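Uncharacterized protein (Pyrococcus furiosus, PDB 4XLZ) probably removes an acetyl group from N,N'-diacetylchitobiose as a metal-dependent deacetylase of carbohydrate esterase family 14. Local coordinates at residues Lys103-Leu107 and Ile127-Glu131; Arg118-Lys122 and Asn169-Ile173; Val162-Pro168 and Pro181-Ile187. All blocks are in the same frame, centred on the assembly; numbering follows the deposited sequence.

Contact 1 of 3, residues Lys103-Leu107 and Ile127-Glu131; sequences KIYWL and IIRKE
Glu-131 OE1 is gripped by two donors from segment 103-107: Tyr-105 OH donates a hydrogen bond of 2.5 Å to it, and Lys-103 NZ closes a salt bridge to it at 2.8 Å. The two use different sides of the oxygen. The ammonium group takes the syn lone pair, whereas the phenol arrives on the anti side, 16° out of the carboxylate plane. OE1 lies near the plane of the Tyr-105 ring at its edge, and ring and carboxylate are nearly perpendicular. The glutamate chain, bent at chi2, turns its carboxylate to meet both donors. A water completes a second route between the charges, accepting from Lys-103 NZ and donating to Glu-131 OE2 at 2.7 Å; Lys-33 forms a further salt bridge with OE2.

Ile-127, one helical turn earlier, lies over a face of the same ring. Its CG2 makes a CH-pi contact 3.9 Å from the Tyr-105 centroid and 14° off the ring normal, and its CD1 lies by the CB side of the ring and also touches Leu-107 CD2 at 3.8 Å. These contacts seat helix 118-131 against strand 103-109, an outermost strand of the chain's parallel sheet, in an alpha/beta layer; the short segment axes run nearly antiparallel, at 156°. Ile-173 of the second subunit packs on both Leu-107 and Ile-127.

With Lys-103 paired to OE1 and Lys-33 to OE2, the buried carboxylate is likely to stay ionised; the phenol bond fixes where the ring's end points, and Ile-127 over the face probably limits turning about chi2.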
loop_
_atom_site.group_PDB
_atom_site.type_symbol
_atom_site.label_atom_id
_atom_site.label_comp_id
_atom_site.label_asym_id
_atom_site.label_seq_id
_atom_site.Cartn_x
_atom_site.Cartn_y
_atom_site.Cartn_z
ATOM N N LYS A 103 16.890 4.617 -29.053
ATOM C CA LYS A 103 16.777 3.658 -27.922
ATOM C C LYS A 103 15.632 4.155 -26.995
ATOM O O LYS A 103 15.617 5.332 -26.640
ATOM C CB LYS A 103 18.041 3.602 -27.130
ATOM C CG LYS A 103 18.007 2.519 -26.035
ATOM C CD LYS A 103 19.312 2.526 -25.187
ATOM C CE LYS A 103 20.548 1.904 -25.815
ATOM N NZ LYS A 103 21.646 1.584 -24.679
ATOM N N ILE A 104 14.770 3.211 -26.692
ATOM C CA ILE A 104 13.606 3.548 -25.772
ATOM C C ILE A 104 13.625 2.438 -24.704
ATOM O O ILE A 104 13.621 1.214 -25.028
ATOM C CB ILE A 104 12.292 3.466 -26.523
ATOM C CG1 ILE A 104 12.255 4.543 -27.694
ATOM C CG2 ILE A 104 11.168 3.780 -25.513
ATOM C CD1 ILE A 104 11.079 4.236 -28.674
ATOM N N TYR A 105 13.639 2.857 -23.413
ATOM C CA TYR A 105 13.337 1.904 -22.316
ATOM C C TYR A 105 11.863 1.996 -21.937
ATOM O O TYR A 105 11.407 3.151 -21.703
ATOM C CB TYR A 105 14.121 2.278 -21.057
ATOM C CG TYR A 105 15.605 2.061 -21.162
ATOM C CD1 TYR A 105 16.481 3.039 -21.724
ATOM C CD2 TYR A 105 16.168 0.904 -20.605
ATOM C CE1 TYR A 105 17.872 2.793 -21.742
ATOM C CE2 TYR A 105 17.534 0.677 -20.653
ATOM C CZ TYR A 105 18.348 1.616 -21.183
ATOM O OH TYR A 105 19.748 1.403 -21.181
ATOM N N TRP A 106 11.193 0.920 -21.909
ATOM C CA TRP A 106 9.753 0.866 -21.603
ATOM C C TRP A 106 9.594 0.340 -20.211
ATOM O O TRP A 106 9.902 -0.844 -19.923
ATOM C CB TRP A 106 9.018 -0.109 -22.544
ATOM C CG TRP A 106 9.112 0.315 -24.023
ATOM C CD1 TRP A 106 10.032 -0.152 -24.941
ATOM C CD2 TRP A 106 8.291 1.241 -24.665
ATOM N NE1 TRP A 106 9.688 0.428 -26.229
ATOM C CE2 TRP A 106 8.670 1.295 -26.008
ATOM C CE3 TRP A 106 7.222 2.012 -24.217
ATOM C CZ2 TRP A 106 7.981 2.103 -26.958
ATOM C CZ3 TRP A 106 6.496 2.850 -25.131
ATOM C CH2 TRP A 106 6.928 2.853 -26.486
ATOM N N LEU A 107 9.170 1.155 -19.269
ATOM C CA LEU A 107 8.992 0.594 -17.877
ATOM C C LEU A 107 7.769 -0.214 -17.770
ATOM O O LEU A 107 7.650 -1.039 -16.826
ATOM C CB LEU A 107 8.879 1.759 -16.854
ATOM C CG LEU A 107 10.106 2.652 -16.780
ATOM C CD1 LEU A 107 9.987 3.472 -15.466
ATOM C CD2 LEU A 107 11.491 1.933 -16.746
ATOM N N ILE A 127 18.542 2.846 -14.746
ATOM C CA ILE A 127 18.857 3.277 -16.137
ATOM C C ILE A 127 19.740 4.425 -16.106
ATOM O O ILE A 127 20.698 4.535 -16.963
ATOM C CB ILE A 127 17.524 3.652 -16.807
ATOM C CG1 ILE A 127 16.652 2.390 -16.973
ATOM C CG2 ILE A 127 17.837 4.228 -18.256
ATOM C CD1 ILE A 127 15.135 2.660 -17.304
ATOM N N ILE A 128 19.628 5.438 -15.226
ATOM C CA ILE A 128 20.522 6.535 -15.152
ATOM C C ILE A 128 21.951 6.039 -14.864
ATOM O O ILE A 128 22.866 6.616 -15.440
ATOM C CB ILE A 128 20.010 7.587 -14.068
ATOM C CG1 ILE A 128 18.690 8.198 -14.644
ATOM C CG2 ILE A 128 21.045 8.685 -13.786
ATOM C CD1 ILE A 128 17.972 9.061 -13.550
ATOM N N ARG A 129 22.052 5.120 -13.913
ATOM C CA ARG A 129 23.412 4.676 -13.583
ATOM C C ARG A 129 23.936 3.859 -14.732
ATOM O O ARG A 129 25.200 3.965 -14.949
ATOM C CB ARG A 129 23.392 3.856 -12.328
ATOM C CG ARG A 129 23.131 4.710 -11.082
ATOM C CD ARG A 129 22.957 3.715 -9.890
ATOM N NE ARG A 129 22.844 4.574 -8.635
ATOM C CZ ARG A 129 22.427 4.092 -7.426
ATOM N NH1 ARG A 129 22.480 4.912 -6.369
ATOM N NH2 ARG A 129 21.940 2.838 -7.341
ATOM N N LYS A 130 23.159 3.112 -15.460
ATOM C CA LYS A 130 23.713 2.332 -16.646
ATOM C C LYS A 130 24.139 3.306 -17.745
ATOM O O LYS A 130 25.255 3.180 -18.314
ATOM C CB LYS A 130 22.645 1.421 -17.148
ATOM C CG LYS A 130 23.078 0.651 -18.430
ATOM C CD LYS A 130 24.109 -0.402 -18.223
ATOM C CE LYS A 130 24.510 -0.960 -19.722
ATOM N NZ LYS A 130 25.376 -2.164 -19.380
ATOM N N GLU A 131 23.292 4.301 -18.052
ATOM C CA GLU A 131 23.547 5.103 -19.245
ATOM C C GLU A 131 24.424 6.270 -18.946
ATOM O O GLU A 131 25.050 6.844 -19.918
ATOM C CB GLU A 131 22.175 5.564 -19.844
ATOM C CG GLU A 131 21.377 4.480 -20.482
ATOM C CD GLU A 131 21.898 3.975 -21.859
ATOM O OE1 GLU A 131 21.280 3.059 -22.332
ATOM O OE2 GLU A 131 22.923 4.582 -22.321
HETATM O O HOH W 1 23.579 4.085 -24.898
#

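Contact 2 of 3, residues Arg118-Lys122 and Asn169-Ile173; sequences REVRK and NFSNI
Phe-170 directs the CZ end of its ring at Arg-121 of helix 118-131, which follows strand 103-109 in the alpha/beta fold built on a five-stranded parallel sheet of order 3-2-1-4-5, and the closest approach is to Arg-121 CB at 3.8 Å. That carbon lies near the ring plane, so it meets the ring at its edge. The phenyl group reaches the helix because CG is anti to the backbone N (chi1 -177°). Arg-121 crosses the phenylalanine at about a right angle, with guanidinium and ring planes 82° apart.

Beside it, Ser-171 OG rests against the aliphatic part of Lys-122, 3.5 Å from CG. The lysine is extended beyond CG and carries its ammonium onward to Glu-119 of the second subunit. With an alanine here, that glutamate would probably lose one of its cationic partners and Ser-171 OG the methylenes it rests on.

Farther out, Arg-121 is anchored by a salt bridge from NE to Glu-160 and by a cation-pi contact with Tyr-116, while Phe-164 meets the Phe-170 ring with planes at about 35°. Arg-129 holds the carbonyls of Phe-170 and Ser-171, fixing the loop that leads into helix 172-176. Between the two segments a water serves as the polar link: it donates to Lys-122 O at 2.8 Å and accepts from Ser-171 OG at 2.6 Å.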
loop_
_atom_site.group_PDB
_atom_site.type_symbol
_atom_site.label_atom_id
_atom_site.label_comp_id
_atom_site.label_asym_id
_atom_site.label_seq_id
_atom_site.Cartn_x
_atom_site.Cartn_y
_atom_site.Cartn_z
ATOM N N ARG A 118 9.209 4.182 -4.145
ATOM C CA ARG A 118 10.658 3.854 -4.244
ATOM C C ARG A 118 10.912 2.844 -5.357
ATOM O O ARG A 118 11.926 3.033 -6.072
ATOM C CB ARG A 118 11.028 3.278 -2.862
ATOM C CG ARG A 118 12.569 2.797 -2.897
ATOM C CD ARG A 118 12.901 2.140 -1.504
ATOM N NE ARG A 118 12.060 0.928 -1.470
ATOM C CZ ARG A 118 11.731 0.370 -0.321
ATOM N NH1 ARG A 118 12.405 0.789 0.796
ATOM N NH2 ARG A 118 10.851 -0.665 -0.290
ATOM N N GLU A 119 10.003 1.884 -5.552
ATOM C CA GLU A 119 10.234 0.907 -6.628
ATOM C C GLU A 119 10.416 1.637 -7.987
ATOM O O GLU A 119 11.310 1.260 -8.788
ATOM C CB GLU A 119 9.051 -0.039 -6.623
ATOM C CG GLU A 119 9.173 -0.986 -7.837
ATOM C CD GLU A 119 8.073 -1.974 -7.919
ATOM O OE1 GLU A 119 6.986 -1.772 -7.330
ATOM O OE2 GLU A 119 8.258 -2.992 -8.568
ATOM N N VAL A 120 9.555 2.629 -8.288
ATOM C CA VAL A 120 9.742 3.249 -9.644
ATOM C C VAL A 120 10.969 4.107 -9.674
ATOM O O VAL A 120 11.709 4.152 -10.660
ATOM C CB VAL A 120 8.521 4.138 -9.890
ATOM C CG1 VAL A 120 8.654 4.765 -11.340
ATOM C CG2 VAL A 120 7.206 3.253 -9.907
ATOM N N ARG A 121 11.366 4.751 -8.527
ATOM C CA ARG A 121 12.661 5.450 -8.493
ATOM C C ARG A 121 13.718 4.475 -8.807
ATOM O O ARG A 121 14.736 4.871 -9.493
ATOM C CB ARG A 121 12.922 6.057 -7.081
ATOM C CG ARG A 121 11.849 7.180 -6.713
ATOM C CD ARG A 121 12.392 7.856 -5.414
ATOM N NE ARG A 121 11.324 8.748 -4.934
ATOM C CZ ARG A 121 10.290 8.350 -4.172
ATOM N NH1 ARG A 121 10.326 7.241 -3.442
ATOM N NH2 ARG A 121 9.248 9.188 -4.123
ATOM N N LYS A 122 13.729 3.276 -8.203
ATOM C CA LYS A 122 14.824 2.324 -8.490
ATOM C C LYS A 122 14.884 2.021 -9.976
ATOM O O LYS A 122 16.004 1.852 -10.517
ATOM C CB LYS A 122 14.590 1.008 -7.721
ATOM C CG LYS A 122 14.863 1.222 -6.238
ATOM C CD LYS A 122 14.580 -0.165 -5.602
ATOM C CE LYS A 122 14.952 -0.078 -4.165
ATOM N NZ LYS A 122 14.399 -1.468 -3.608
ATOM N N ASN A 169 24.051 4.418 -1.021
ATOM C CA ASN A 169 23.130 3.637 -0.208
ATOM C C ASN A 169 21.711 3.589 -0.790
ATOM O O ASN A 169 20.831 2.866 -0.218
ATOM C CB ASN A 169 23.097 4.247 1.213
ATOM C CG ASN A 169 24.428 3.962 1.971
ATOM O OD1 ASN A 169 24.942 2.913 1.787
ATOM N ND2 ASN A 169 24.875 4.928 2.687
ATOM N N PHE A 170 21.413 4.365 -1.870
ATOM C CA PHE A 170 20.090 4.235 -2.500
ATOM C C PHE A 170 20.180 3.147 -3.571
ATOM O O PHE A 170 21.016 3.228 -4.477
ATOM C CB PHE A 170 19.732 5.653 -3.103
ATOM C CG PHE A 170 18.352 5.641 -3.703
ATOM C CD1 PHE A 170 17.346 6.126 -2.852
ATOM C CD2 PHE A 170 18.075 5.105 -4.983
ATOM C CE1 PHE A 170 15.987 6.148 -3.304
ATOM C CE2 PHE A 170 16.648 4.995 -5.393
ATOM C CZ PHE A 170 15.674 5.472 -4.528
ATOM N N SER A 171 19.230 2.207 -3.487
ATOM C CA SER A 171 19.283 1.065 -4.412
ATOM C C SER A 171 20.674 0.420 -4.502
ATOM O O SER A 171 21.308 0.351 -5.542
ATOM C CB SER A 171 18.690 1.479 -5.771
ATOM O OG SER A 171 18.205 0.318 -6.414
ATOM N N ASN A 172 21.128 -0.018 -3.319
ATOM C CA ASN A 172 22.531 -0.385 -3.212
ATOM C C ASN A 172 22.828 -1.647 -3.982
ATOM O O ASN A 172 24.044 -1.846 -4.220
ATOM C CB ASN A 172 22.967 -0.551 -1.682
ATOM C CG ASN A 172 22.254 -1.766 -1.017
ATOM O OD1 ASN A 172 21.029 -1.781 -0.905
ATOM N ND2 ASN A 172 22.937 -2.837 -0.841
ATOM N N ILE A 173 21.880 -2.507 -4.401
ATOM C CA ILE A 173 22.279 -3.718 -5.141
ATOM C C ILE A 173 22.848 -3.263 -6.506
ATOM O O ILE A 173 23.683 -3.968 -7.097
ATOM C CB ILE A 173 21.109 -4.660 -5.302
ATOM C CG1 ILE A 173 20.643 -5.066 -3.920
ATOM C CG2 ILE A 173 21.579 -5.992 -5.974
ATOM C CD1 ILE A 173 21.739 -5.594 -2.915
HETATM O O HOH W 2 18.087 0.768 -9.012
#

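Contact 3 of 3, residues Val162-Pro168 and Pro181-Ile187; sequences VAFSQLP and PHSVSFI
His-182 N donates to Ser-165 O at 3.2 Å, with an N-H...O angle of 155°, at the type I beta turn from Phe-164 to Leu-167 near the C-terminal end of helix 149-164. The donor stands 54° out of the carbonyl plane. Pro-181 CA adds a CA-H...O contact to the same oxygen at 3.3 Å, and Arg-129 NE reaches it from helix 118-131. Nearby, one water joins three backbone groups: it donates to Val-162 O and His-182 O and accepts from Val-184 N at 2.9 Å.

Among the side chains, Val-162 CG1, anti to the backbone N (chi1 170°), touches both Val-184 CB and Ile-187 CD1 at 3.8 Å. The Val-162 side chain crosses that of Val-184 at about a right angle and reaches Ile-187 tip to tip. At the other end Pro-181 CG lies 4.1 Å from Pro-168 CB. Gln-166 CG comes within 3.3 Å of His-182 O; its NE2 is modelled as covalently linked to a hexanediol.

The segment leading into edge strand 186-190 is thus fastened to segment 162-168 by one direct main-chain bond and a water bridging three backbone groups, with apolar contacts at both ends, so much of the polar attachment does not depend on side-chain identity.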
loop_
_atom_site.group_PDB
_atom_site.type_symbol
_atom_site.label_atom_id
_atom_site.label_comp_id
_atom_site.label_asym_id
_atom_site.label_seq_id
_atom_site.Cartn_x
_atom_site.Cartn_y
_atom_site.Cartn_z
ATOM N N VAL A 162 17.050 11.547 -10.302
ATOM C CA VAL A 162 18.363 12.192 -10.655
ATOM C C VAL A 162 19.185 12.444 -9.365
ATOM O O VAL A 162 20.391 12.137 -9.354
ATOM C CB VAL A 162 18.054 13.487 -11.454
ATOM C CG1 VAL A 162 19.371 14.280 -11.584
ATOM C CG2 VAL A 162 17.536 13.063 -12.873
ATOM N N ALA A 163 18.505 12.978 -8.328
ATOM C CA ALA A 163 19.243 13.270 -7.085
ATOM C C ALA A 163 19.737 11.951 -6.503
ATOM O O ALA A 163 20.901 11.824 -6.035
ATOM C CB ALA A 163 18.313 13.900 -6.095
ATOM N N PHE A 164 18.877 10.911 -6.440
ATOM C CA PHE A 164 19.260 9.710 -5.641
ATOM C C PHE A 164 20.159 8.806 -6.351
ATOM O O PHE A 164 20.851 7.927 -5.734
ATOM C CB PHE A 164 17.952 8.934 -5.259
ATOM C CG PHE A 164 17.016 9.745 -4.333
ATOM C CD1 PHE A 164 17.379 10.908 -3.677
ATOM C CD2 PHE A 164 15.704 9.284 -4.260
ATOM C CE1 PHE A 164 16.410 11.622 -2.876
ATOM C CE2 PHE A 164 14.740 9.973 -3.475
ATOM C CZ PHE A 164 15.076 11.136 -2.851
ATOM N N SER A 165 20.302 8.995 -7.703
ATOM C CA SER A 165 21.316 8.185 -8.426
ATOM C C SER A 165 22.733 8.452 -7.975
ATOM O O SER A 165 23.549 7.466 -8.176
ATOM C CB SER A 165 21.263 8.610 -9.935
ATOM O OG SER A 165 20.069 8.127 -10.536
ATOM N N GLN A 166 22.957 9.544 -7.275
ATOM C CA GLN A 166 24.368 9.935 -6.790
ATOM C C GLN A 166 24.624 9.219 -5.472
ATOM O O GLN A 166 25.752 9.329 -4.932
ATOM C CB GLN A 166 24.439 11.464 -6.482
ATOM C CG GLN A 166 24.155 12.117 -7.716
ATOM C CD GLN A 166 24.398 13.584 -7.610
ATOM O OE1 GLN A 166 25.192 14.038 -6.837
ATOM N NE2 GLN A 166 23.734 14.324 -8.462
ATOM N N LEU A 167 23.636 8.538 -4.876
ATOM C CA LEU A 167 23.830 8.121 -3.453
ATOM C C LEU A 167 24.005 6.666 -3.403
ATOM O O LEU A 167 23.126 5.837 -3.725
ATOM C CB LEU A 167 22.461 8.452 -2.655
ATOM C CG LEU A 167 22.050 9.886 -2.697
ATOM C CD1 LEU A 167 20.702 10.147 -1.979
ATOM C CD2 LEU A 167 23.151 10.822 -2.037
ATOM N N PRO A 168 25.190 6.177 -2.927
ATOM C CA PRO A 168 25.484 4.694 -3.032
ATOM C C PRO A 168 24.597 3.802 -2.096
ATOM O O PRO A 168 24.452 2.629 -2.352
ATOM C CB PRO A 168 26.977 4.591 -2.612
ATOM C CG PRO A 168 27.265 5.870 -1.923
ATOM C CD PRO A 168 26.356 7.024 -2.547
ATOM N N PRO A 181 27.310 4.934 -8.768
ATOM C CA PRO A 181 26.553 6.169 -8.651
ATOM C C PRO A 181 26.861 7.051 -9.840
ATOM O O PRO A 181 28.045 7.054 -10.377
ATOM C CB PRO A 181 27.043 6.834 -7.359
ATOM C CG PRO A 181 27.564 5.594 -6.525
ATOM C CD PRO A 181 28.124 4.663 -7.539
ATOM N N HIS A 182 25.909 7.856 -10.296
ATOM C CA HIS A 182 26.116 8.769 -11.386
ATOM C C HIS A 182 25.529 10.139 -11.058
ATOM O O HIS A 182 24.390 10.226 -10.415
ATOM C CB HIS A 182 25.468 8.248 -12.645
ATOM C CG HIS A 182 25.573 9.225 -13.787
ATOM N ND1 HIS A 182 26.775 9.593 -14.410
ATOM C CD2 HIS A 182 24.602 9.954 -14.368
ATOM C CE1 HIS A 182 26.503 10.495 -15.331
ATOM N NE2 HIS A 182 25.185 10.740 -15.318
ATOM N N SER A 183 26.243 11.226 -11.406
ATOM C CA SER A 183 25.760 12.574 -11.236
ATOM C C SER A 183 25.471 13.200 -12.591
ATOM O O SER A 183 26.357 13.519 -13.408
ATOM C CB SER A 183 26.845 13.424 -10.575
ATOM O OG SER A 183 27.132 12.898 -9.283
ATOM N N VAL A 184 24.169 13.405 -12.822
ATOM C CA VAL A 184 23.707 14.074 -14.069
ATOM C C VAL A 184 24.114 15.524 -14.010
ATOM O O VAL A 184 24.193 16.118 -12.953
ATOM C CB VAL A 184 22.151 13.902 -14.093
ATOM C CG1 VAL A 184 21.494 14.878 -15.119
ATOM C CG2 VAL A 184 21.779 12.421 -14.341
ATOM N N SER A 185 24.471 16.131 -15.152
ATOM C CA SER A 185 24.883 17.560 -15.134
ATOM C C SER A 185 23.717 18.589 -15.178
ATOM O O SER A 185 23.851 19.638 -14.541
ATOM C CB SER A 185 25.757 17.891 -16.363
ATOM O OG SER A 185 26.918 17.058 -16.164
ATOM N N PHE A 186 22.620 18.240 -15.871
ATOM C CA PHE A 186 21.439 19.166 -15.794
ATOM C C PHE A 186 20.161 18.357 -15.900
ATOM O O PHE A 186 20.097 17.276 -16.578
ATOM C CB PHE A 186 21.467 20.253 -16.956
ATOM C CG PHE A 186 21.315 19.665 -18.357
ATOM C CD1 PHE A 186 22.452 19.328 -19.109
ATOM C CD2 PHE A 186 19.979 19.574 -18.941
ATOM C CE1 PHE A 186 22.213 18.813 -20.421
ATOM C CE2 PHE A 186 19.779 19.058 -20.214
ATOM C CZ PHE A 186 20.904 18.711 -20.962
ATOM N N ILE A 187 19.159 18.983 -15.292
ATOM C CA ILE A 187 17.714 18.567 -15.547
ATOM C C ILE A 187 17.084 19.757 -16.352
ATOM O O ILE A 187 17.351 20.963 -16.052
ATOM C CB ILE A 187 17.007 18.489 -14.222
ATOM C CG1 ILE A 187 17.539 17.242 -13.553
ATOM C CG2 ILE A 187 15.456 18.311 -14.455
ATOM C CD1 ILE A 187 17.020 17.263 -12.024
HETATM O O HOH W 3 22.430 12.001 -11.040
#

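Helix 118-131 is shared by contacts 1 and 2, whose centres lie 14 Å apart, and Arg-129 ties all three contacts together. Its NH1 meets Phe-170 O of contact 2 at 2.9 Å, and its NE meets Ser-165 O of contact 3 at 3.0 Å, both probable hydrogen bonds. Contacts 2 and 3, with centres 12 Å apart, also join where Arg-121 CD packs on Phe-164 CE2 at 3.7 Å. Contacts 1 and 3 reach opposite edges of one parallel sheet. Contacts 1 and 2 touch the second subunit, contacts 2 and 3 the third. The cadmium site of His-40, Asp-43 and His-151 uses no residue of these segments; a cadmium ion lies about 14 Å from the Leu-107 side chain.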